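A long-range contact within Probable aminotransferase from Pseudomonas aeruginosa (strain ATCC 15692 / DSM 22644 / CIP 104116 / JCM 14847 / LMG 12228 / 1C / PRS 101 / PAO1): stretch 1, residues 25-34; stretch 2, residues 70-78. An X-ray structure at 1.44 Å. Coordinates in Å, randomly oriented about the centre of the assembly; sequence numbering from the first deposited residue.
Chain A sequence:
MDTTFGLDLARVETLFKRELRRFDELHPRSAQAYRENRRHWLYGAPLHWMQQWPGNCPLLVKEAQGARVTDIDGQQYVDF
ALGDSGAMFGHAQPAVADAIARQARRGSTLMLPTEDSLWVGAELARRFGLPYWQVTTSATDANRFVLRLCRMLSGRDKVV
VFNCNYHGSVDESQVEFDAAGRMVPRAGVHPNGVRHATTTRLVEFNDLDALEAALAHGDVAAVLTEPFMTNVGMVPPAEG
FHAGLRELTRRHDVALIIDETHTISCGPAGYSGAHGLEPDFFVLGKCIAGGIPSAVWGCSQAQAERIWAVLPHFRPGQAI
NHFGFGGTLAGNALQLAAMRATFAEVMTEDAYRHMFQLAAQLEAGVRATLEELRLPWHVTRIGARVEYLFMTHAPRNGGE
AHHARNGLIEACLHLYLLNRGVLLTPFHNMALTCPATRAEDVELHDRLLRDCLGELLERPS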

# COMPACT_ATOMS: atom_id res chain seq x y z
N GLU A 25 -6.82 2.33 -35.50
CA GLU A 25 -5.98 2.76 -36.60
C GLU A 25 -4.78 3.57 -36.13
O GLU A 25 -3.70 3.39 -36.65
N LEU A 26 -4.98 4.43 -35.15
CA LEU A 26 -3.93 5.33 -34.65
C LEU A 26 -2.97 4.67 -33.70
O LEU A 26 -1.84 5.17 -33.56
N HIS A 27 -3.38 3.60 -33.01
CA HIS A 27 -2.53 3.02 -31.95
C HIS A 27 -2.23 1.53 -32.14
O HIS A 27 -2.40 0.74 -31.20
N PRO A 28 -1.70 1.13 -33.30
CA PRO A 28 -1.55 -0.32 -33.53
C PRO A 28 -0.53 -1.02 -32.63
O PRO A 28 -0.73 -2.17 -32.26
N ARG A 29 0.55 -0.35 -32.29
CA ARG A 29 1.54 -0.96 -31.43
C ARG A 29 1.00 -1.14 -30.00
O ARG A 29 1.28 -2.16 -29.39
N SER A 30 0.22 -0.21 -29.48
CA SER A 30 -0.43 -0.44 -28.17
C SER A 30 -1.39 -1.61 -28.24
O SER A 30 -1.44 -2.41 -27.31
N ALA A 31 -2.11 -1.75 -29.37
CA ALA A 31 -3.04 -2.88 -29.54
C ALA A 31 -2.30 -4.22 -29.60
O ALA A 31 -2.73 -5.20 -29.02
N GLN A 32 -1.18 -4.24 -30.29
CA GLN A 32 -0.34 -5.43 -30.34
C GLN A 32 0.18 -5.77 -28.95
O GLN A 32 0.18 -6.95 -28.52
N ALA A 33 0.62 -4.74 -28.23
CA ALA A 33 1.08 -4.94 -26.86
C ALA A 33 -0.03 -5.52 -25.98
O ALA A 33 0.23 -6.34 -25.12
N TYR A 34 -1.26 -5.06 -26.16
CA TYR A 34 -2.39 -5.57 -25.37
C TYR A 34 -2.60 -7.06 -25.61
O TYR A 34 -2.82 -7.80 -24.65
N THR A 70 4.18 10.80 -24.57
CA THR A 70 4.33 10.19 -25.87
C THR A 70 4.13 8.69 -25.73
O THR A 70 4.73 8.08 -24.84
N ASP A 71 3.27 8.12 -26.55
CA ASP A 71 3.02 6.67 -26.52
C ASP A 71 3.98 5.89 -27.45
O ASP A 71 4.79 6.47 -28.15
N ILE A 72 3.86 4.58 -27.45
CA ILE A 72 4.76 3.76 -28.24
C ILE A 72 4.48 3.78 -29.72
O ILE A 72 5.30 3.29 -30.49
N ASP A 73 3.32 4.34 -30.12
CA ASP A 73 3.02 4.62 -31.52
C ASP A 73 3.53 6.00 -31.97
O ASP A 73 3.29 6.40 -33.11
N GLY A 74 4.20 6.75 -31.08
CA GLY A 74 4.66 8.08 -31.41
C GLY A 74 3.64 9.18 -31.33
O GLY A 74 3.95 10.32 -31.65
N GLN A 75 2.43 8.87 -30.87
CA GLN A 75 1.42 9.88 -30.65
C GLN A 75 1.78 10.69 -29.44
O GLN A 75 2.26 10.11 -28.41
N GLN A 76 1.52 11.98 -29.50
CA GLN A 76 1.82 12.91 -28.41
C GLN A 76 0.54 13.44 -27.84
O GLN A 76 -0.40 13.71 -28.57
N TYR A 77 0.52 13.65 -26.52
CA TYR A 77 -0.64 14.09 -25.79
C TYR A 77 -0.28 15.20 -24.82
O TYR A 77 0.85 15.21 -24.30
N VAL A 78 -1.23 16.09 -24.57
CA VAL A 78 -1.23 16.89 -23.36
C VAL A 78 -2.07 16.11 -22.33
O VAL A 78 -3.14 15.55 -22.62

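The first turn of a helix leaves backbone NH groups without partners from the preceding turn, and a carboxylate from a distant part of the chain can supply them. The contact between residues 25-34 and 70-78 is a compact example: Asp73, carried on a type I turn from Asp71 to Gly74, reaches the start of the helix that runs from Pro28.

Glu25 takes no part. Leu26 (m, t) points sideways and stays partly exposed, its CD2 4.3 Å from Gln75 NE2, while its carbonyl O is 3.9 Å from Asp73 CB. His27, at the N-cap position, also sets out sideways, but its m rotamer (chi2 92°) carries the ring nearer the second stretch. Asp71 and Tyr77 meet that ring at its edge, with His27 CD2 3.4 Å from Asp71 OD2 and His27 NE2 3.0 Å from Tyr77 OH. Tyr77 (m) in turn donates its hydroxyl hydrogen to Asp71, OH to OD2 2.7 Å, which ties the group together. Gln75 (m, m), pointing toward the helix, brings its CG within 4.0 Å of His27 CD2; water 1 links the two side chains, 2.8 Å from His27 NE2 and accepting from Gln75 NE2 at 3.0 Å.

Pro28 has no NH to offer, and its CD simply rests 3.2 Å from Asp73 OD1. The next two residues do have free NH groups. Asp73 (m, chi2 -76°) starts sideways, yet its carboxylate turns in to accept from both: Arg29 N to Asp73 OD1 is 2.8 Å and Ser30 N to Asp73 OD2 is 3.1 Å, each nearly straight. The turn that presents this aspartate is itself braced by Asp71 (p), whose OD1 accepts from Gln75 N at 2.9 Å and, weakly, from Asp73 N at 2.9 Å.

Arg29 (m, t, p) points toward the turn. Its CB packs 4.0 Å from Ile72 CD1, and its guanidinium lays one face over the Ile72 carbonyl, NH1 to O 3.3 Å, an approach too poorly angled for a hydrogen bond. Ser30 (m) sets its OG 3.7 Å from Ile72 CG1 and 2.7 Å from water 2. That water donates to Asp73 OD2 at 2.6 Å and weakly to Asp71 OD2 at 2.7 Å, so it joins the serine to both carboxylates.

Ala31 and Gln32 make no contact. One turn beyond Arg29, Ala33 points toward the second stretch again, and its CB meets Ile72 CD1 at 4.4 Å. Ile72 (p, t) thus extends the contact along the helix with apolar packing, beyond the polar anchorage at its start.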

# COMPACT_ATOMS: atom_id res chain seq x y z
CB GLU A 25 -6.75 3.60 -37.62
CG GLU A 25 -7.83 2.89 -38.39
CD GLU A 25 -8.75 3.87 -39.13
OE1 GLU A 25 -8.41 5.10 -39.29
OE2 GLU A 25 -9.85 3.40 -39.53
CB LEU A 26 -4.58 6.52 -33.91
CG LEU A 26 -5.25 7.59 -34.77
CD1 LEU A 26 -6.01 8.56 -33.88
CD2 LEU A 26 -4.24 8.35 -35.62
CB HIS A 27 -3.17 3.31 -30.58
CG HIS A 27 -3.66 4.71 -30.41
ND1 HIS A 27 -4.97 5.09 -30.69
CD2 HIS A 27 -3.02 5.85 -30.02
CE1 HIS A 27 -5.10 6.39 -30.45
NE2 HIS A 27 -3.93 6.87 -30.05
CB PRO A 28 -1.16 -0.40 -35.02
CG PRO A 28 -0.50 0.92 -35.32
CD PRO A 28 -1.31 1.90 -34.49
CB ARG A 29 2.85 -0.18 -31.44
CG ARG A 29 3.52 -0.16 -32.79
CD ARG A 29 4.73 0.73 -32.80
NE ARG A 29 5.79 0.25 -31.94
CZ ARG A 29 6.99 0.81 -31.85
NH1 ARG A 29 7.32 1.88 -32.61
NH2 ARG A 29 7.89 0.29 -31.03
CB SER A 30 -1.10 0.84 -27.63
OG SER A 30 -0.11 1.68 -27.11
CB ALA A 31 -3.92 -2.68 -30.76
CB GLN A 32 0.80 -5.20 -31.34
CG GLN A 32 1.91 -6.25 -31.45
CD GLN A 32 2.98 -5.83 -32.49
OE1 GLN A 32 3.27 -4.62 -32.70
NE2 GLN A 32 3.55 -6.82 -33.17
CB ALA A 33 1.62 -3.65 -26.27
CB TYR A 34 -3.67 -4.80 -25.70
CG TYR A 34 -4.82 -5.09 -24.79
CD1 TYR A 34 -4.74 -4.87 -23.43
CD2 TYR A 34 -6.02 -5.60 -25.31
CE1 TYR A 34 -5.83 -5.14 -22.60
CE2 TYR A 34 -7.11 -5.84 -24.49
CZ TYR A 34 -7.01 -5.63 -23.13
OH TYR A 34 -8.10 -5.91 -22.34
CB THR A 70 5.73 10.46 -26.47
OG1 THR A 70 5.97 11.87 -26.53
CG2 THR A 70 5.86 9.87 -27.83
CB ASP A 71 1.54 6.37 -26.74
CG ASP A 71 1.06 6.56 -28.17
OD1 ASP A 71 1.91 6.63 -29.08
OD2 ASP A 71 -0.19 6.56 -28.36
CB ILE A 72 4.85 2.32 -27.71
CG1 ILE A 72 3.52 1.58 -27.78
CG2 ILE A 72 5.44 2.29 -26.27
CD1 ILE A 72 3.68 0.08 -27.54
CB ASP A 73 1.52 4.47 -31.79
CG ASP A 73 1.09 3.01 -31.80
OD1 ASP A 73 1.38 2.30 -32.81
OD2 ASP A 73 0.45 2.58 -30.81
CB GLN A 75 0.05 9.27 -30.45
CG GLN A 75 -0.49 8.53 -31.65
CD GLN A 75 -0.96 9.47 -32.71
OE1 GLN A 75 -0.31 9.62 -33.71
NE2 GLN A 75 -2.07 10.18 -32.43
CB GLN A 76 2.72 14.06 -28.89
CG GLN A 76 4.10 13.56 -29.26
CD GLN A 76 5.12 14.67 -29.47
OE1 GLN A 76 5.20 15.67 -28.72
NE2 GLN A 76 5.90 14.52 -30.52
CB TYR A 77 -1.25 12.94 -24.97
CG TYR A 77 -1.52 11.67 -25.75
CD1 TYR A 77 -0.50 10.78 -26.00
CD2 TYR A 77 -2.77 11.40 -26.29
CE1 TYR A 77 -0.70 9.65 -26.79
CE2 TYR A 77 -3.01 10.25 -27.01
CZ TYR A 77 -1.97 9.37 -27.27
OH TYR A 77 -2.25 8.25 -28.03
CB VAL A 78 -1.75 18.34 -23.48
CG1 VAL A 78 -3.00 18.41 -24.21
CG2 VAL A 78 -1.97 18.95 -22.12
O HOH W 1 -4.20 9.63 -30.32
O HOH W 2 -0.22 3.83 -28.66